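Local atomic coordinates of pectate lyase 47 (Bacillus sp. TS-47, PDB entry 1VBL), a protein that probably cleaves pectate by calcium-dependent beta-elimination, as a thermostable pectate lyase of polysaccharide lyase family 1. Residues I342-K347 with A372-S377. Residues are numbered along the deposited sequence; the frame is centred on the assembly and turned at random.
Sequences IKVWSK and ASYNES
Tyr-374 reaches from helix 370-377 to Ile-342 and Val-344 on strand 342-345, the last strand along one parallel sheet of the right-handed parallel beta-helix that family 1 pectate lyases share. The axes of strand 342-345 and of helix residues 372-377 come within 9.0 Å of each other, their directions 62° apart, and the tyrosine spans that gap. Val-344 puts its CG2 methyl 3.4 Å from Tyr-374 CZ, its side chain crossing the phenol at about a right angle; CG2 gets there by standing anti to the carbonyl carbon, beside the backbone N. At the root of the ring, CB of Ile-342 and CB of Tyr-374 are 4.3 Å apart, while Ile-342 and Val-344 also touch Val-317 on the neighbouring strand 315-318. The carbonyl O of Ile-342 lies obliquely against the ring, 3.4 Å from Tyr-374 CD1, a van der Waals contact; no hydrogen bond joins strand to helix. Instead, the phenol hydroxyl bonds to the carbonyl O of Leu-380, tying the helix to the chain that follows it. Cutting Tyr-374 back to an alanine would probably open a gap beside Val-344 and the Ile-342 carbonyl and leave the Leu-380 carbonyl without its hydroxyl partner. That hydroxyl also borders the valine, with Tyr-374 OH 3.5 Å from Val-344 CB.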
ATOM      1  N   ILE A 342       1.241  16.305  -9.092  1.00 13.33           N
ATOM      2  CA  ILE A 342       0.224  15.500  -9.756  1.00 14.71           C
ATOM      3  C   ILE A 342       0.827  14.971 -11.048  1.00 15.06           C
ATOM      4  O   ILE A 342       1.564  15.675 -11.729  1.00 15.26           O
ATOM      5  CB  ILE A 342      -1.035  16.324 -10.114  1.00 14.29           C
ATOM      6  CG1 ILE A 342      -1.750  16.778  -8.840  1.00 15.14           C
ATOM      7  CG2 ILE A 342      -1.979  15.481 -10.980  1.00 14.95           C
ATOM      8  CD1 ILE A 342      -2.988  17.607  -9.101  1.00 14.80           C
ATOM      9  N   LYS A 343       0.534  13.720 -11.369  1.00 16.94           N
ATOM     10  CA  LYS A 343       1.041  13.119 -12.594  1.00 18.44           C
ATOM     11  C   LYS A 343      -0.154  12.431 -13.233  1.00 18.67           C
ATOM     12  O   LYS A 343      -0.943  11.789 -12.542  1.00 17.82           O
ATOM     13  CB  LYS A 343       2.152  12.116 -12.272  1.00 21.81           C
ATOM     14  CG  LYS A 343       3.034  11.760 -13.457  1.00 25.34           C
ATOM     15  CD  LYS A 343       4.347  11.145 -12.988  1.00 29.62           C
ATOM     16  CE  LYS A 343       5.293  10.878 -14.150  1.00 30.66           C
ATOM     17  NZ  LYS A 343       6.595  10.325 -13.682  1.00 32.08           N
ATOM     18  N   VAL A 344      -0.305  12.580 -14.543  1.00 18.10           N
ATOM     19  CA  VAL A 344      -1.440  11.976 -15.229  1.00 19.00           C
ATOM     20  C   VAL A 344      -1.042  10.856 -16.182  1.00 20.46           C
ATOM     21  O   VAL A 344      -0.104  10.996 -16.964  1.00 20.66           O
ATOM     22  CB  VAL A 344      -2.235  13.042 -16.021  1.00 19.08           C
ATOM     23  CG1 VAL A 344      -3.451  12.405 -16.683  1.00 19.91           C
ATOM     24  CG2 VAL A 344      -2.664  14.168 -15.087  1.00 19.10           C
ATOM     25  N   TRP A 345      -1.763   9.742 -16.099  1.00 19.87           N
ATOM     26  CA  TRP A 345      -1.512   8.592 -16.959  1.00 21.15           C
ATOM     27  C   TRP A 345      -2.811   8.231 -17.680  1.00 19.85           C
ATOM     28  O   TRP A 345      -3.553   7.352 -17.241  1.00 17.10           O
ATOM     29  CB  TRP A 345      -1.042   7.387 -16.136  1.00 25.99           C
ATOM     30  CG  TRP A 345       0.020   7.687 -15.113  1.00 32.10           C
ATOM     31  CD1 TRP A 345      -0.174   8.045 -13.807  1.00 33.18           C
ATOM     32  CD2 TRP A 345       1.437   7.634 -15.307  1.00 34.35           C
ATOM     33  NE1 TRP A 345       1.036   8.216 -13.176  1.00 34.49           N
ATOM     34  CE2 TRP A 345       2.041   7.971 -14.074  1.00 35.90           C
ATOM     35  CE3 TRP A 345       2.257   7.336 -16.403  1.00 36.09           C
ATOM     36  CZ2 TRP A 345       3.428   8.016 -13.906  1.00 36.92           C
ATOM     37  CZ3 TRP A 345       3.638   7.381 -16.237  1.00 37.65           C
ATOM     38  CH2 TRP A 345       4.208   7.720 -14.996  1.00 38.86           C
ATOM     39  N   SER A 346      -3.087   8.919 -18.782  1.00 18.39           N
ATOM     40  CA  SER A 346      -4.299   8.668 -19.555  1.00 19.04           C
ATOM     41  C   SER A 346      -4.185   9.290 -20.940  1.00 18.07           C
ATOM     42  O   SER A 346      -3.245  10.028 -21.217  1.00 17.54           O
ATOM     43  CB  SER A 346      -5.514   9.262 -18.837  1.00 19.39           C
ATOM     44  OG  SER A 346      -6.701   9.059 -19.586  1.00 20.37           O
ATOM     45  N   LYS A 347      -5.146   8.985 -21.805  1.00 18.26           N
ATOM     46  CA  LYS A 347      -5.165   9.539 -23.153  1.00 19.37           C
ATOM     47  C   LYS A 347      -6.309  10.533 -23.279  1.00 20.74           C
ATOM     48  O   LYS A 347      -6.453  11.204 -24.299  1.00 20.84           O
ATOM     49  CB  LYS A 347      -5.333   8.424 -24.187  1.00 20.86           C
ATOM     50  CG  LYS A 347      -4.165   7.456 -24.227  1.00 21.99           C
ATOM     51  CD  LYS A 347      -4.374   6.370 -25.264  1.00 24.31           C
ATOM     52  CE  LYS A 347      -3.167   5.444 -25.326  1.00 25.79           C
ATOM     53  NZ  LYS A 347      -3.334   4.387 -26.361  1.00 29.43           N
ATOM     54  N   ALA A 372      -4.273  23.421 -11.477  1.00 17.76           N
ATOM     55  CA  ALA A 372      -3.866  24.531 -12.333  1.00 17.56           C
ATOM     56  C   ALA A 372      -2.349  24.507 -12.488  1.00 17.29           C
ATOM     57  O   ALA A 372      -1.818  24.717 -13.580  1.00 17.21           O
ATOM     58  CB  ALA A 372      -4.308  25.860 -11.721  1.00 18.79           C
ATOM     59  N   SER A 373      -1.653  24.244 -11.388  1.00 16.85           N
ATOM     60  CA  SER A 373      -0.199  24.187 -11.413  1.00 18.00           C
ATOM     61  C   SER A 373       0.260  23.113 -12.398  1.00 17.73           C
ATOM     62  O   SER A 373       1.175  23.331 -13.193  1.00 17.20           O
ATOM     63  CB  SER A 373       0.340  23.884 -10.014  1.00 19.48           C
ATOM     64  OG  SER A 373       1.747  23.763 -10.035  1.00 24.64           O
ATOM     65  N   TYR A 374      -0.384  21.953 -12.342  1.00 16.77           N
ATOM     66  CA  TYR A 374      -0.049  20.858 -13.239  1.00 16.98           C
ATOM     67  C   TYR A 374      -0.296  21.258 -14.697  1.00 16.58           C
ATOM     68  O   TYR A 374       0.573  21.092 -15.549  1.00 16.45           O
ATOM     69  CB  TYR A 374      -0.892  19.620 -12.907  1.00 16.78           C
ATOM     70  CG  TYR A 374      -0.861  18.576 -13.997  1.00 17.44           C
ATOM     71  CD1 TYR A 374       0.177  17.651 -14.081  1.00 19.40           C
ATOM     72  CD2 TYR A 374      -1.835  18.565 -14.995  1.00 16.95           C
ATOM     73  CE1 TYR A 374       0.247  16.744 -15.138  1.00 19.85           C
ATOM     74  CE2 TYR A 374      -1.772  17.669 -16.052  1.00 19.61           C
ATOM     75  CZ  TYR A 374      -0.728  16.763 -16.117  1.00 20.49           C
ATOM     76  OH  TYR A 374      -0.657  15.889 -17.176  1.00 24.08           O
ATOM     77  N   ASN A 375      -1.487  21.784 -14.969  1.00 17.96           N
ATOM     78  CA  ASN A 375      -1.861  22.185 -16.324  1.00 19.70           C
ATOM     79  C   ASN A 375      -0.935  23.199 -16.988  1.00 20.94           C
ATOM     80  O   ASN A 375      -0.654  23.097 -18.181  1.00 20.81           O
ATOM     81  CB  ASN A 375      -3.289  22.741 -16.347  1.00 17.94           C
ATOM     82  CG  ASN A 375      -4.338  21.666 -16.146  1.00 18.77           C
ATOM     83  OD1 ASN A 375      -4.118  20.498 -16.468  1.00 18.04           O
ATOM     84  ND2 ASN A 375      -5.499  22.061 -15.634  1.00 18.52           N
ATOM     85  N   GLU A 376      -0.472  24.178 -16.219  1.00 22.88           N
ATOM     86  CA  GLU A 376       0.402  25.222 -16.747  1.00 24.23           C
ATOM     87  C   GLU A 376       1.730  24.714 -17.286  1.00 23.46           C
ATOM     88  O   GLU A 376       2.302  25.313 -18.198  1.00 23.97           O
ATOM     89  CB  GLU A 376       0.691  26.270 -15.672  1.00 28.41           C
ATOM     90  CG  GLU A 376      -0.496  27.113 -15.261  1.00 33.57           C
ATOM     91  CD  GLU A 376      -0.116  28.155 -14.227  1.00 37.59           C
ATOM     92  OE1 GLU A 376       0.820  28.938 -14.495  1.00 39.81           O
ATOM     93  OE2 GLU A 376      -0.746  28.190 -13.149  1.00 40.23           O
ATOM     94  N   SER A 377       2.221  23.614 -16.727  1.00 21.54           N
ATOM     95  CA  SER A 377       3.508  23.071 -17.146  1.00 21.06           C
ATOM     96  C   SER A 377       3.452  21.743 -17.891  1.00 19.41           C
ATOM     97  O   SER A 377       4.494  21.183 -18.236  1.00 20.19           O
ATOM     98  CB  SER A 377       4.419  22.917 -15.923  1.00 22.99           C
ATOM     99  OG  SER A 377       4.534  24.140 -15.214  1.00 25.22           O
TER